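Side-chain contact in PrgB (Enterococcus faecalis, PDB 6EVU), which binds and compacts DNA, promoting cell aggregation, biofilm formation and conjugation: residues S138-Q141 and S142-N146. Residues are numbered along the deposited sequence; the frame is centred on the assembly and turned at random.
Sequences SPSQ and SGTLN
A type I beta turn from Ser140 to Gly143 reverses the chain in the loop between strands 124-137 and 145-150, and the hydroxyls of Ser138, just before the turn, and Ser140, its first residue, converge on the carbonyl oxygen of Thr144. Ser138 OG donates to Thr144 O at 2.7 Å, approaching from above the carbonyl plane. Ser140 OG donates to the same Thr144 O at 3.1 Å, but lies in that plane, on a lone pair. Thr144 O is thus a doubly gripped acceptor, with a weak third bond from Thr161. Ser138 does double work: a chi1 of 159° swings OG away from its own N to the carbonyl side, toward both Ser140 N and Thr144 O. Ser138 OG accepts from Ser140 N at 3.1 Å, an almost straight bond (170°) that makes an ST turn around Pro139. Serine suits both places, its short side chain bringing a hydroxyl to the backbone without bulk. The beta turn is closed by Gly143 N donating to Ser140 O at 2.9 Å, and Gly143 takes a positive phi (64°), a conformation easily adopted without a side chain. Beyond the polar cluster, buried Leu145 covers the CB side of Ser138, its CD2 methyl 3.8 Å from Ser138 CB. Exposed Gln141 holds a corner of the turn, where a polar side chain is at home, while Ser142 OG at the other corner is hydrogen-bonded to Asp75. The loop joins the two antiparallel sheets of this adhesin domain: Leu145 packs on Val169 and Thr171 of strand 169-179 in one sheet, while its backbone pairs with Leu104 of strand 99-104 in the other.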
loop_
_atom_site.group_PDB
_atom_site.type_symbol
_atom_site.label_atom_id
_atom_site.label_comp_id
_atom_site.label_asym_id
_atom_site.label_seq_id
_atom_site.Cartn_x
_atom_site.Cartn_y
_atom_site.Cartn_z
ATOM N N SER A 138 0.059 -2.089 14.827
ATOM C CA SER A 138 1.334 -1.377 14.930
ATOM C C SER A 138 2.233 -2.094 15.909
ATOM O O SER A 138 1.773 -2.441 17.002
ATOM C CB SER A 138 1.170 0.078 15.397
ATOM O OG SER A 138 2.396 0.609 15.949
ATOM N N PRO A 139 3.520 -2.263 15.591
ATOM C CA PRO A 139 4.476 -2.867 16.540
ATOM C C PRO A 139 5.208 -1.904 17.469
ATOM O O PRO A 139 6.171 -2.335 18.130
ATOM C CB PRO A 139 5.497 -3.523 15.600
ATOM C CG PRO A 139 5.600 -2.463 14.494
ATOM C CD PRO A 139 4.125 -2.011 14.266
ATOM N N SER A 140 4.847 -0.607 17.490
ATOM C CA SER A 140 5.555 0.318 18.373
ATOM C C SER A 140 4.935 0.293 19.770
ATOM O O SER A 140 3.790 -0.170 19.985
ATOM C CB SER A 140 5.536 1.755 17.821
ATOM O OG SER A 140 4.199 2.222 17.659
ATOM N N GLN A 141 5.712 0.822 20.716
ATOM C CA GLN A 141 5.284 0.803 22.113
ATOM C C GLN A 141 3.992 1.576 22.283
ATOM O O GLN A 141 3.108 1.161 23.055
ATOM C CB GLN A 141 6.387 1.387 23.015
ATOM C CG GLN A 141 6.100 1.342 24.515
ATOM C CD GLN A 141 5.909 -0.093 24.965
ATOM O OE1 GLN A 141 6.694 -0.981 24.586
ATOM N NE2 GLN A 141 4.839 -0.346 25.725
ATOM N N SER A 142 3.872 2.706 21.579
ATOM C CA SER A 142 2.682 3.527 21.620
ATOM C C SER A 142 1.563 2.954 20.780
ATOM O O SER A 142 0.464 3.506 20.809
ATOM C CB SER A 142 3.004 4.941 21.141
ATOM O OG SER A 142 3.367 4.931 19.750
ATOM N N GLY A 143 1.825 1.921 19.971
ATOM C CA GLY A 143 0.756 1.422 19.117
ATOM C C GLY A 143 0.261 2.403 18.070
ATOM O O GLY A 143 -0.898 2.297 17.622
ATOM N N THR A 144 1.131 3.299 17.602
ATOM C CA THR A 144 0.780 4.277 16.585
ATOM C C THR A 144 1.554 3.977 15.315
ATOM O O THR A 144 2.510 3.192 15.308
ATOM C CB THR A 144 1.112 5.712 17.030
ATOM O OG1 THR A 144 2.503 5.811 17.326
ATOM C CG2 THR A 144 0.297 6.065 18.306
ATOM N N LEU A 145 1.166 4.650 14.237
ATOM C CA LEU A 145 1.960 4.617 13.009
ATOM C C LEU A 145 2.211 6.043 12.567
ATOM O O LEU A 145 1.420 6.953 12.858
ATOM C CB LEU A 145 1.254 3.868 11.841
ATOM C CG LEU A 145 1.075 2.379 12.066
ATOM C CD1 LEU A 145 0.051 1.905 11.026
ATOM C CD2 LEU A 145 2.313 1.545 12.125
ATOM N N ASN A 146 3.328 6.247 11.839
ATOM C CA ASN A 146 3.591 7.527 11.227
ATOM C C ASN A 146 3.271 7.413 9.742
ATOM O O ASN A 146 3.514 6.385 9.127
ATOM C CB ASN A 146 5.051 7.923 11.408
ATOM C CG ASN A 146 5.539 7.723 12.836
ATOM O OD1 ASN A 146 4.845 8.078 13.787
ATOM N ND2 ASN A 146 6.747 7.134 12.994
#